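Local coordinates for protein dihydrofolate reductase, putative (PDB 6DRS) that probably catalyses the NADPH-dependent reduction of dihydrofolate to tetrahydrofolate, and is held here with NADP and a small-molecule antifolate, at residues L7-A12 and A163-L168; S42-V47 and N58-G63; I176-V181 and T197-D202; E230-G235 and I239-Y244. All blocks are in the same frame, centred on the assembly; numbering follows the deposited sequence.

Contact 1 of 4, residues L7-A12 and A163-L168; sequences LTLIVA and ATALGL. With H8A (3-{[(3R)-7,9-diamino-3-methyl-2,3-dihydrofuro[2,3-f]quinazolin-4-yl]oxy}benzonitrile), chain G.
Segments L7-A12 and A163-L168, a strand and the last turn of helix 159-167, share no hydrogen bond, L9 and A165 being closest in the backbone at 7.9 Å between CA atoms. This is helix-on-sheet packing in the dihydrofolate reductase fold, and alternation along the strand decides which side chains take part: L7 and L9 point to the helix, while T8 and I10 turn to the other face. L9 does most of the work by splitting its two methyls. Its CD1 meets A165 CB at 3.9 Å, and its CD2 meets L166 CD2 at 3.9 Å. L166 reaches that methyl because CG lies anti to the carbonyl carbon (chi1 -68°), which brings the end of the side chain back toward L9. Farther along, L7 CD2 meets L168 CD2 at 4.0 Å, the side chains crossing at about a right angle, and L135 of helix 135-146 adjoins A165 and L168. The same strand forms one wall of the inhibitor pocket. There the carbonyl of I10 also accepts a hydrogen bond from the hydroxyl of Y162, and A12 N donates to the nicotinamide carboxamide oxygen of NADP. The amino group N12 of the inhibitor donates to I10 O over 2.8 Å, almost straight at 177°.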
# COMPACT_ATOMS: atom_id res chain seq x y z
N LEU A 7 -9.88 2.83 7.92
CA LEU A 7 -9.37 2.24 6.68
C LEU A 7 -8.22 3.13 6.17
O LEU A 7 -8.37 4.35 6.07
CB LEU A 7 -10.52 2.17 5.66
CG LEU A 7 -10.28 1.26 4.46
CD1 LEU A 7 -9.70 -0.09 4.89
CD2 LEU A 7 -11.56 1.06 3.68
N THR A 8 -7.07 2.55 5.95
CA THR A 8 -5.93 3.37 5.56
C THR A 8 -5.58 3.05 4.09
O THR A 8 -5.26 1.92 3.77
CB THR A 8 -4.76 3.13 6.51
OG1 THR A 8 -5.21 3.41 7.84
CG2 THR A 8 -3.55 3.96 6.16
N LEU A 9 -5.66 4.06 3.23
CA LEU A 9 -5.06 4.04 1.89
C LEU A 9 -3.59 4.44 2.00
O LEU A 9 -3.26 5.45 2.66
CB LEU A 9 -5.81 5.04 1.00
CG LEU A 9 -7.21 4.62 0.56
CD1 LEU A 9 -8.11 4.38 1.76
CD2 LEU A 9 -7.80 5.67 -0.37
N ILE A 10 -2.69 3.65 1.43
CA ILE A 10 -1.30 4.03 1.39
C ILE A 10 -0.86 4.05 -0.08
O ILE A 10 -1.15 3.09 -0.84
CB ILE A 10 -0.43 3.11 2.25
CG1 ILE A 10 1.02 3.59 2.26
CG2 ILE A 10 -0.56 1.65 1.83
CD1 ILE A 10 1.93 2.75 3.11
N VAL A 11 -0.15 5.11 -0.43
CA VAL A 11 0.13 5.43 -1.85
C VAL A 11 1.41 6.26 -1.93
O VAL A 11 1.71 7.01 -0.99
CB VAL A 11 -1.06 6.18 -2.47
CG1 VAL A 11 -1.18 7.59 -1.91
CG2 VAL A 11 -1.03 6.21 -4.00
N ALA A 12 2.16 6.12 -3.02
CA ALA A 12 3.20 7.09 -3.39
C ALA A 12 2.69 7.91 -4.59
O ALA A 12 2.14 7.33 -5.54
CB ALA A 12 4.52 6.41 -3.64
N ALA A 163 -10.40 4.62 -5.66
CA ALA A 163 -11.63 5.32 -5.98
C ALA A 163 -12.78 4.65 -5.22
O ALA A 163 -13.59 5.36 -4.60
CB ALA A 163 -11.86 5.34 -7.47
N THR A 164 -12.82 3.32 -5.23
CA THR A 164 -13.87 2.59 -4.49
C THR A 164 -13.75 2.83 -2.98
O THR A 164 -14.77 3.12 -2.32
CB THR A 164 -13.84 1.08 -4.77
OG1 THR A 164 -13.84 0.91 -6.18
CG2 THR A 164 -15.06 0.39 -4.21
N ALA A 165 -12.54 2.74 -2.43
CA ALA A 165 -12.36 3.05 -0.98
C ALA A 165 -12.97 4.42 -0.66
O ALA A 165 -13.76 4.55 0.27
CB ALA A 165 -10.91 2.95 -0.57
N LEU A 166 -12.64 5.43 -1.46
CA LEU A 166 -13.03 6.80 -1.15
C LEU A 166 -14.54 6.95 -1.28
O LEU A 166 -15.09 7.88 -0.74
CB LEU A 166 -12.28 7.77 -2.07
CG LEU A 166 -10.77 7.84 -1.83
CD1 LEU A 166 -10.07 8.55 -2.98
CD2 LEU A 166 -10.45 8.53 -0.52
N GLY A 167 -15.19 6.01 -1.96
CA GLY A 167 -16.62 6.10 -2.19
C GLY A 167 -17.43 5.27 -1.20
O GLY A 167 -18.66 5.29 -1.25
N LEU A 168 -16.78 4.54 -0.31
CA LEU A 168 -17.51 3.71 0.68
C LEU A 168 -18.39 4.59 1.58
O LEU A 168 -17.97 5.67 1.98
CB LEU A 168 -16.50 2.93 1.52
CG LEU A 168 -16.37 1.46 1.15
CD1 LEU A 168 -16.37 1.29 -0.36
CD2 LEU A 168 -15.11 0.88 1.76
C2 H8A G . 5.01 -0.49 -4.10
C3 H8A G . 5.41 0.63 -3.36
C4 H8A G . 4.44 1.41 -2.69
C5 H8A G . 3.06 1.09 -2.78
C6 H8A G . 2.71 -0.06 -3.52
C7 H8A G . 3.66 -0.80 -4.17
C8 H8A G . 2.16 1.87 -2.10
O1 H8A G . 5.92 -1.27 -4.74
C10 H8A G . 3.87 3.24 -1.31
C14 H8A G . 6.36 -2.50 -4.28
C15 H8A G . 6.98 -3.38 -5.19
C16 H8A G . 7.44 -4.63 -4.75
C17 H8A G . 7.28 -4.99 -3.39
C18 H8A G . 6.68 -4.13 -2.45
N9 H8A G . 2.57 2.94 -1.39
N11 H8A G . 4.79 2.51 -1.97
N12 H8A G . 0.74 1.52 -2.14
N13 H8A G . 4.37 4.39 -0.55
C19 H8A G . 6.22 -2.88 -2.92
C20 H8A G . 6.54 -4.50 -1.17
N21 H8A G . 6.37 -4.86 -0.04
C22 H8A G . 3.06 -1.91 -4.89
C23 H8A G . 1.57 -1.59 -4.75
O24 H8A G . 1.45 -0.58 -3.73
C25 H8A G . 3.23 -3.17 -4.06

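Contact 2 of 4, residues S42-V47 and N58-G63. With H8A (3-{[(3R)-7,9-diamino-3-methyl-2,3-dihydrofuro[2,3-f]quinazolin-4-yl]oxy}benzonitrile), chain G.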
# COMPACT_ATOMS: atom_id res chain seq x y z
N SER A 42 10.92 0.20 1.42
CA SER A 42 11.11 -0.34 2.75
C SER A 42 10.06 0.24 3.71
O SER A 42 9.53 -0.47 4.60
CB SER A 42 12.55 -0.18 3.21
OG SER A 42 12.85 1.18 3.47
N PHE A 43 9.72 1.51 3.51
CA PHE A 43 8.70 2.17 4.29
C PHE A 43 7.36 1.46 4.06
O PHE A 43 6.62 1.17 5.01
CB PHE A 43 8.63 3.67 4.00
CG PHE A 43 7.44 4.37 4.62
CD1 PHE A 43 7.50 4.87 5.92
CD2 PHE A 43 6.26 4.57 3.91
CE1 PHE A 43 6.42 5.54 6.48
CE2 PHE A 43 5.18 5.22 4.47
CZ PHE A 43 5.25 5.71 5.76
N PHE A 44 7.05 1.21 2.80
CA PHE A 44 5.79 0.54 2.47
C PHE A 44 5.76 -0.85 3.13
O PHE A 44 4.73 -1.26 3.63
CB PHE A 44 5.59 0.42 0.96
CG PHE A 44 4.44 -0.48 0.56
CD1 PHE A 44 3.14 0.01 0.49
CD2 PHE A 44 4.66 -1.82 0.24
CE1 PHE A 44 2.08 -0.82 0.11
CE2 PHE A 44 3.60 -2.64 -0.13
CZ PHE A 44 2.31 -2.14 -0.19
N ALA A 45 6.90 -1.55 3.07
CA ALA A 45 7.00 -2.91 3.54
C ALA A 45 6.82 -2.93 5.07
O ALA A 45 5.94 -3.65 5.57
CB ALA A 45 8.31 -3.54 3.11
N ARG A 46 7.58 -2.10 5.78
CA ARG A 46 7.54 -2.08 7.26
C ARG A 46 6.15 -1.68 7.74
O ARG A 46 5.61 -2.32 8.62
CB ARG A 46 8.55 -1.10 7.87
CG ARG A 46 9.99 -1.50 7.62
CD ARG A 46 10.84 -0.59 8.49
NE ARG A 46 10.58 0.82 8.21
CZ ARG A 46 11.15 1.53 7.24
NH1 ARG A 46 12.13 1.01 6.50
NH2 ARG A 46 10.77 2.77 7.02
N VAL A 47 5.58 -0.63 7.16
CA VAL A 47 4.29 -0.15 7.57
C VAL A 47 3.19 -1.17 7.31
O VAL A 47 2.34 -1.38 8.17
CB VAL A 47 4.01 1.23 6.97
CG1 VAL A 47 2.57 1.67 7.19
CG2 VAL A 47 5.01 2.22 7.57
N ASN A 58 -1.64 -8.01 9.30
CA ASN A 58 -2.30 -6.97 8.51
C ASN A 58 -2.73 -7.55 7.17
O ASN A 58 -2.06 -8.50 6.67
CB ASN A 58 -1.40 -5.76 8.26
CG ASN A 58 -0.93 -5.12 9.55
OD1 ASN A 58 -1.51 -5.37 10.61
ND2 ASN A 58 0.13 -4.33 9.46
N ALA A 59 -3.83 -7.01 6.64
CA ALA A 59 -4.31 -7.29 5.28
C ALA A 59 -4.01 -6.07 4.37
O ALA A 59 -4.16 -4.90 4.81
CB ALA A 59 -5.79 -7.58 5.29
N MET A 60 -3.62 -6.35 3.13
CA MET A 60 -3.56 -5.32 2.06
C MET A 60 -4.65 -5.60 1.02
O MET A 60 -4.69 -6.68 0.45
CB MET A 60 -2.19 -5.32 1.39
CG MET A 60 -1.11 -4.92 2.36
SD MET A 60 0.45 -5.01 1.54
CE MET A 60 0.48 -6.73 1.01
N ILE A 61 -5.56 -4.67 0.81
CA ILE A 61 -6.54 -4.89 -0.25
C ILE A 61 -6.06 -4.18 -1.52
O ILE A 61 -5.71 -2.99 -1.47
CB ILE A 61 -7.93 -4.47 0.22
CG1 ILE A 61 -8.29 -5.30 1.45
CG2 ILE A 61 -8.96 -4.67 -0.89
CD1 ILE A 61 -9.56 -4.85 2.14
N MET A 62 -6.02 -4.91 -2.64
CA MET A 62 -5.46 -4.39 -3.89
C MET A 62 -6.33 -4.79 -5.10
O MET A 62 -7.00 -5.82 -5.10
CB MET A 62 -4.02 -4.89 -4.10
CG MET A 62 -3.93 -6.37 -4.41
SD MET A 62 -2.27 -6.97 -4.06
CE MET A 62 -2.46 -7.29 -2.29
N GLY A 63 -6.31 -3.96 -6.15
CA GLY A 63 -6.92 -4.35 -7.42
C GLY A 63 -6.06 -5.40 -8.12
O GLY A 63 -4.86 -5.53 -7.85
C2 H8A G . 5.01 -0.49 -4.10
C3 H8A G . 5.41 0.63 -3.36
C4 H8A G . 4.44 1.41 -2.69
C5 H8A G . 3.06 1.09 -2.78
C6 H8A G . 2.71 -0.06 -3.52
C7 H8A G . 3.66 -0.80 -4.17
C8 H8A G . 2.16 1.87 -2.10
O1 H8A G . 5.92 -1.27 -4.74
C10 H8A G . 3.87 3.24 -1.31
C14 H8A G . 6.36 -2.50 -4.28
C15 H8A G . 6.98 -3.38 -5.19
C16 H8A G . 7.44 -4.63 -4.75
C17 H8A G . 7.28 -4.99 -3.39
C18 H8A G . 6.68 -4.13 -2.45
N9 H8A G . 2.57 2.94 -1.39
N11 H8A G . 4.79 2.51 -1.97
N12 H8A G . 0.74 1.52 -2.14
N13 H8A G . 4.37 4.39 -0.55
C19 H8A G . 6.22 -2.88 -2.92
C20 H8A G . 6.54 -4.50 -1.17
N21 H8A G . 6.37 -4.86 -0.04
C22 H8A G . 3.06 -1.91 -4.89
C23 H8A G . 1.57 -1.59 -4.75
O24 H8A G . 1.45 -0.58 -3.73
C25 H8A G . 3.23 -3.17 -4.06
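F44 carries this contact, with the inhibitor over one face of its ring and M60 against its far end. The diaminoquinazoline lies on that face with C5 3.4 Å above the ring plane, displaced toward the rim, and the closest pair is F44 CD1 with inhibitor C8 at 3.3 Å. The nitrile of the same molecule reaches the ring edge, where N21 lies in the ring plane 3.5 Å from F44 CD2, so one phenyl group touches both the quinazoline and the benzonitrile of the inhibitor. A45 adds its CB to the surroundings of the nitrile.

The M60 sulfur approaches obliquely, 4.9 Å from the ring centroid and 57° off the normal, with SD 3.8 Å from F44 CZ; this is a Met-aromatic contact. Torsions on both sides bring the groups together: F44 has CG anti to its backbone N (chi1 170°), which carries the ring off the helix toward the strand, while in M60 chi1 and an extended chi2 (178°) carry SD to F44 CZ, the bend at chi3 only turning the CE methyl.

Farther out, N58 positions the start of the strand against the end of the helix. Its ND2 donates to the carbonyls of T48 and R50, just beyond the segment, while OD1 accepts from S152 N. Its amide therefore ties the end of helix 38-49 to strand 150-157.

In the fold, helix 38-49 packs on one side of the central sheet, in which strand 57-63 runs parallel to strands 81-85 and 150-157, while I61 touches helix 135-146.

Contact 3 of 4, residues I176-V181 and T197-D202; sequences IVMTNV and TFFPID. With NAP (NADP nicotinamide-adenine-dinucleotide phosphate), chain H.
The cofactor side of the active-site cleft is bordered here by the short chain piece T197-D202, which packs against side chains projecting from strand 174-183 and meets it through side chains alone. F199 is the hub. The methyl CD1 of I176 arrives at the edge of its ring, near the ring plane, 3.8 Å from CE2, and the two side chains come from opposite directions. M178 CE approaches the same ring obliquely, more loosely, at 4.4 Å from CD2. With F199 CG anti to its backbone N (chi1 -151°), the ring is carried from the loop toward the strand. P200 CD then rests 3.4 Å above one face of the ring, displaced toward the rim, and the ring of Y162 meets it with planes about 60° apart. I201 adds its CD1 to I176 CD1 at 4.2 Å and also touches L166 of helix 159-167. At the other end, T197 CG2 comes within 3.8 Å of O5D in the cofactor's nicotinamide ribose linkage, a van der Waals approach. I176, M178, F199 and I201 thus form an apolar cluster between strand and loop, with T197 at the NADP site and T179 of strand 174-183 at the inhibitor, an arrangement consistent with the cofactor cleft of the dihydrofolate reductase fold.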
# COMPACT_ATOMS: atom_id res chain seq x y z
N ILE A 176 -5.24 8.73 4.51
CA ILE A 176 -4.30 8.50 3.45
C ILE A 176 -2.88 8.69 4.00
O ILE A 176 -2.55 9.75 4.50
CB ILE A 176 -4.60 9.40 2.24
CG1 ILE A 176 -5.94 9.04 1.60
CG2 ILE A 176 -3.47 9.30 1.23
CD1 ILE A 176 -6.48 10.10 0.66
N VAL A 177 -2.06 7.65 3.89
CA VAL A 177 -0.63 7.79 4.14
C VAL A 177 0.08 7.94 2.78
O VAL A 177 0.08 7.00 1.94
CB VAL A 177 -0.09 6.59 4.93
CG1 VAL A 177 1.42 6.61 5.04
CG2 VAL A 177 -0.77 6.54 6.30
N MET A 178 0.65 9.11 2.53
CA MET A 178 1.10 9.40 1.17
C MET A 178 2.60 9.69 1.15
O MET A 178 3.09 10.49 1.96
CB MET A 178 0.33 10.58 0.56
CG MET A 178 0.83 10.92 -0.85
SD MET A 178 -0.10 12.23 -1.68
CE MET A 178 -1.72 11.50 -1.89
N THR A 179 3.33 9.02 0.25
CA THR A 179 4.70 9.41 -0.00
C THR A 179 4.71 10.33 -1.23
O THR A 179 4.31 9.91 -2.33
CB THR A 179 5.61 8.21 -0.27
OG1 THR A 179 5.49 7.26 0.80
CG2 THR A 179 7.05 8.65 -0.46
N ASN A 180 5.13 11.59 -1.04
CA ASN A 180 5.34 12.56 -2.15
C ASN A 180 6.71 12.32 -2.77
O ASN A 180 7.72 12.24 -2.06
CB ASN A 180 5.26 14.02 -1.71
CG ASN A 180 3.90 14.33 -1.16
OD1 ASN A 180 2.91 13.83 -1.68
ND2 ASN A 180 3.87 15.03 -0.04
N VAL A 181 6.70 12.19 -4.10
CA VAL A 181 7.90 11.89 -4.90
C VAL A 181 8.08 13.02 -5.92
O VAL A 181 7.17 13.31 -6.69
CB VAL A 181 7.79 10.51 -5.60
CG1 VAL A 181 8.95 10.27 -6.56
CG2 VAL A 181 7.71 9.37 -4.58
N THR A 197 -1.72 6.65 -14.89
CA THR A 197 -2.64 6.36 -13.77
C THR A 197 -2.40 7.40 -12.67
O THR A 197 -1.25 7.70 -12.38
CB THR A 197 -2.44 4.92 -13.26
OG1 THR A 197 -2.30 4.07 -14.40
CG2 THR A 197 -3.56 4.45 -12.36
N PHE A 198 -3.49 7.93 -12.11
CA PHE A 198 -3.47 9.04 -11.16
C PHE A 198 -4.32 8.67 -9.94
O PHE A 198 -5.30 7.92 -10.04
CB PHE A 198 -3.97 10.33 -11.83
CG PHE A 198 -3.31 10.59 -13.16
CD1 PHE A 198 -3.81 10.02 -14.32
CD2 PHE A 198 -2.16 11.36 -13.24
CE1 PHE A 198 -3.16 10.21 -15.54
CE2 PHE A 198 -1.52 11.56 -14.46
CZ PHE A 198 -2.02 10.98 -15.61
N PHE A 199 -3.95 9.23 -8.79
CA PHE A 199 -4.83 9.21 -7.62
C PHE A 199 -6.17 9.87 -7.99
O PHE A 199 -6.19 10.80 -8.76
CB PHE A 199 -4.10 9.86 -6.44
CG PHE A 199 -4.54 9.31 -5.10
CD1 PHE A 199 -4.31 7.99 -4.75
CD2 PHE A 199 -5.23 10.12 -4.20
CE1 PHE A 199 -4.75 7.48 -3.54
CE2 PHE A 199 -5.67 9.61 -2.99
CZ PHE A 199 -5.43 8.29 -2.66
N PRO A 200 -7.28 9.36 -7.47
CA PRO A 200 -8.62 9.78 -7.87
C PRO A 200 -9.04 11.16 -7.32
O PRO A 200 -10.07 11.71 -7.74
CB PRO A 200 -9.60 8.71 -7.35
CG PRO A 200 -8.71 7.55 -6.94
CD PRO A 200 -7.36 8.14 -6.63
N ILE A 201 -8.27 11.71 -6.39
CA ILE A 201 -8.50 13.06 -5.85
C ILE A 201 -7.11 13.68 -5.79
O ILE A 201 -6.12 12.94 -5.71
CB ILE A 201 -9.19 13.00 -4.46
CG1 ILE A 201 -8.39 12.17 -3.46
CG2 ILE A 201 -10.63 12.50 -4.59
CD1 ILE A 201 -8.87 12.28 -2.02
N ASP A 202 -7.03 15.01 -5.85
CA ASP A 202 -5.73 15.67 -5.92
C ASP A 202 -5.82 17.03 -5.22
O ASP A 202 -5.10 17.31 -4.27
CB ASP A 202 -5.23 15.84 -7.36
CG ASP A 202 -6.35 16.00 -8.37
OD1 ASP A 202 -7.23 16.88 -8.16
OD2 ASP A 202 -6.36 15.23 -9.37
PA NAP H . -6.15 -1.42 -10.00
O1A NAP H . -4.90 -1.89 -9.30
O2A NAP H . -7.22 -0.54 -9.47
O5B NAP H . -6.87 -2.74 -10.62
C5B NAP H . -7.93 -2.69 -11.59
C4B NAP H . -8.53 -4.08 -11.60
O4B NAP H . -9.12 -4.34 -10.32
C3B NAP H . -9.67 -4.27 -12.59
O3B NAP H . -9.16 -4.61 -13.89
C2B NAP H . -10.44 -5.41 -11.95
O2B NAP H . -9.71 -6.63 -12.09
C1B NAP H . -10.31 -5.12 -10.47
N9A NAP H . -11.42 -4.30 -10.01
C8A NAP H . -11.34 -2.96 -10.00
N7A NAP H . -12.50 -2.44 -9.52
C5A NAP H . -13.33 -3.46 -9.21
C6A NAP H . -14.70 -3.58 -8.67
N6A NAP H . -15.34 -2.44 -8.36
N1A NAP H . -15.26 -4.79 -8.48
C2A NAP H . -14.55 -5.89 -8.80
N3A NAP H . -13.29 -5.85 -9.30
C4A NAP H . -12.62 -4.70 -9.54
O3 NAP H . -5.60 -0.87 -11.45
PN NAP H . -5.23 0.65 -11.90
O1N NAP H . -6.17 1.64 -11.34
O2N NAP H . -5.06 0.49 -13.39
O5D NAP H . -3.79 0.85 -11.24
C5D NAP H . -2.72 -0.00 -11.57
C4D NAP H . -1.57 0.97 -11.76
O4D NAP H . -1.47 1.76 -10.58
C3D NAP H . -0.22 0.34 -11.99
O3D NAP H . 0.50 1.21 -12.90
C2D NAP H . 0.40 0.37 -10.62
O2D NAP H . 1.80 0.38 -10.71
C1D NAP H . -0.14 1.66 -10.05
N1N NAP H . -0.14 1.67 -8.57
C2N NAP H . 0.60 2.61 -7.94
C3N NAP H . 0.68 2.67 -6.53
C7N NAP H . 1.51 3.76 -5.86
O7N NAP H . 1.50 3.90 -4.63
N7N NAP H . 2.26 4.55 -6.64
C4N NAP H . -0.01 1.70 -5.79
C5N NAP H . -0.77 0.74 -6.47
C6N NAP H . -0.81 0.73 -7.87
P2B NAP H . -10.04 -7.67 -13.27
O1X NAP H . -9.63 -6.97 -14.57
O2X NAP H . -9.04 -8.78 -13.01
O3X NAP H . -11.51 -7.81 -13.06

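Contact 4 of 4, residues E230-G235 and I239-Y244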
# COMPACT_ATOMS: atom_id res chain seq x y z
N GLU A 230 9.58 15.52 6.61
CA GLU A 230 10.69 16.25 6.00
C GLU A 230 11.00 15.67 4.61
O GLU A 230 10.84 14.46 4.42
CB GLU A 230 11.95 15.98 6.83
CG GLU A 230 12.70 17.22 7.26
CD GLU A 230 11.92 18.08 8.23
OE1 GLU A 230 11.19 19.00 7.78
OE2 GLU A 230 12.03 17.82 9.45
N TRP A 231 11.52 16.49 3.67
CA TRP A 231 12.06 15.97 2.40
C TRP A 231 13.39 15.29 2.67
O TRP A 231 14.14 15.76 3.49
CB TRP A 231 12.23 17.06 1.34
CG TRP A 231 10.94 17.60 0.80
CD1 TRP A 231 10.36 18.78 1.16
CD2 TRP A 231 10.06 17.00 -0.17
NE1 TRP A 231 9.17 18.94 0.50
CE2 TRP A 231 8.96 17.88 -0.33
CE3 TRP A 231 10.09 15.83 -0.94
CZ2 TRP A 231 7.91 17.64 -1.22
CZ3 TRP A 231 9.05 15.59 -1.81
CH2 TRP A 231 7.97 16.47 -1.94
N LYS A 232 13.65 14.19 1.98
CA LYS A 232 14.87 13.39 2.13
C LYS A 232 15.35 13.02 0.71
O LYS A 232 14.54 12.75 -0.17
CB LYS A 232 14.54 12.11 2.90
CG LYS A 232 13.43 12.25 3.94
CD LYS A 232 12.49 11.06 4.03
CE LYS A 232 13.18 9.81 4.54
NZ LYS A 232 12.33 8.61 4.39
N ASP A 233 16.65 13.04 0.48
CA ASP A 233 17.14 12.88 -0.87
C ASP A 233 17.30 11.39 -1.14
O ASP A 233 17.85 10.71 -0.32
CB ASP A 233 18.43 13.65 -1.12
CG ASP A 233 18.21 15.13 -1.43
OD1 ASP A 233 17.16 15.49 -2.03
OD2 ASP A 233 19.10 15.92 -1.07
N GLU A 234 16.80 10.91 -2.27
CA GLU A 234 17.03 9.53 -2.65
C GLU A 234 17.46 9.51 -4.12
O GLU A 234 16.63 9.29 -4.99
CB GLU A 234 15.77 8.69 -2.42
CG GLU A 234 15.07 8.97 -1.09
CD GLU A 234 15.69 8.34 0.16
OE1 GLU A 234 16.58 7.46 0.02
OE2 GLU A 234 15.29 8.73 1.29
N GLY A 235 18.74 9.76 -4.38
CA GLY A 235 19.26 9.74 -5.76
C GLY A 235 18.74 10.93 -6.55
O GLY A 235 19.00 12.07 -6.19
N ILE A 239 11.81 12.60 -1.44
CA ILE A 239 10.53 12.03 -0.96
C ILE A 239 10.22 12.55 0.46
O ILE A 239 11.14 12.88 1.22
CB ILE A 239 10.56 10.47 -1.00
CG1 ILE A 239 11.58 9.90 0.01
CG2 ILE A 239 10.77 9.97 -2.42
CD1 ILE A 239 11.39 8.42 0.34
N GLN A 240 8.94 12.62 0.79
CA GLN A 240 8.46 12.91 2.13
C GLN A 240 7.14 12.15 2.33
O GLN A 240 6.42 11.86 1.35
CB GLN A 240 8.28 14.42 2.37
CG GLN A 240 7.18 15.02 1.52
CD GLN A 240 6.65 16.38 1.92
OE1 GLN A 240 5.61 16.80 1.44
NE2 GLN A 240 7.37 17.09 2.78
N MET A 241 6.82 11.87 3.61
CA MET A 241 5.62 11.10 3.97
C MET A 241 4.67 12.01 4.74
O MET A 241 5.07 12.72 5.65
CB MET A 241 6.00 9.87 4.80
CG MET A 241 6.59 8.72 3.96
SD MET A 241 8.30 8.95 3.39
CE MET A 241 8.76 7.28 2.92
N VAL A 242 3.40 12.04 4.34
CA VAL A 242 2.46 12.91 4.97
C VAL A 242 1.17 12.10 5.17
O VAL A 242 1.06 10.99 4.64
CB VAL A 242 2.24 14.21 4.16
CG1 VAL A 242 3.55 14.96 3.90
CG2 VAL A 242 1.53 13.93 2.84
N GLY A 243 0.21 12.61 5.93
CA GLY A 243 -1.05 11.92 6.02
C GLY A 243 -2.23 12.86 5.95
O GLY A 243 -2.15 14.02 6.36
N TYR A 244 -3.35 12.35 5.47
CA TYR A 244 -4.55 13.13 5.32
C TYR A 244 -5.70 12.35 5.93
O TYR A 244 -5.80 11.13 5.70
CB TYR A 244 -4.85 13.34 3.83
CG TYR A 244 -3.90 14.26 3.12
CD1 TYR A 244 -4.06 15.64 3.19
CD2 TYR A 244 -2.85 13.76 2.37
CE1 TYR A 244 -3.17 16.49 2.56
CE2 TYR A 244 -1.97 14.60 1.72
CZ TYR A 244 -2.13 15.97 1.82
OH TYR A 244 -1.26 16.81 1.18
O HOH W 1 9.06 12.53 5.52
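Two backbone hydrogen bonds join K232 and I239 as an antiparallel hydrogen-bonded pair. K232 N donates to I239 O at 2.9 Å, with a bent N-H...O angle of 140°, and I239 N returns a bond to K232 O at 3.0 Å, straighter at 160° and in the carbonyl plane. Beyond this pair a water takes over: it donates to E230 O at 2.8 Å and accepts from M241 N at 3.0 Å, bridging the loop residue E230 to strand 237-246 just before the paired strand begins. The W231 CA also makes a CA-H...O contact with I239 O, 3.4 Å away.

Outside the backbone, Q240 lies flat on the W231 indole, ring and amide planes only 4° apart. Its CG stands 3.6 Å over the centroid of the six-membered ring, a CH-pi contact, and its CD lies over the same face. Q240 OE1 accepts from N180 ND2 of strand 174-183, which fixes the rotation of the amide, and R238 makes a cation-pi contact with the indole. Two residues beyond K232, E234 CG packs on I239 CG1 at 3.8 Å, and the two side chains cross at about a right angle.

The chemistry implies a hairpin of strands 232-234 and 237-246 in which, between these segments, two direct backbone bonds are supplemented by a bridging water and the Q240-W231 stack.

In the fold
Contacts 1, 3 and 4 follow one another along the chain, while contact 2 falls within the long interval between the two segments of contact 1. All four reach one mixed sheet. Strands 7-17 and 174-183 are parallel neighbours, linking contacts 1 and 3 (centres about 10 Å apart) through probable hydrogen bonds from V177 N to L9 O and from T179 N to V11 O; strands 174-183 and 237-246 are antiparallel, linking contacts 3 and 4 (centres about 13 Å apart). Helix 38-49 brings contact 2 against the others: I10 packs on F44, and F43 on V177 and M241. Contacts 1 and 4, centres about 20 Å apart, do not touch. Contacts 1 and 3 each reach both ligands, while F44 of contact 2 faces the inhibitor.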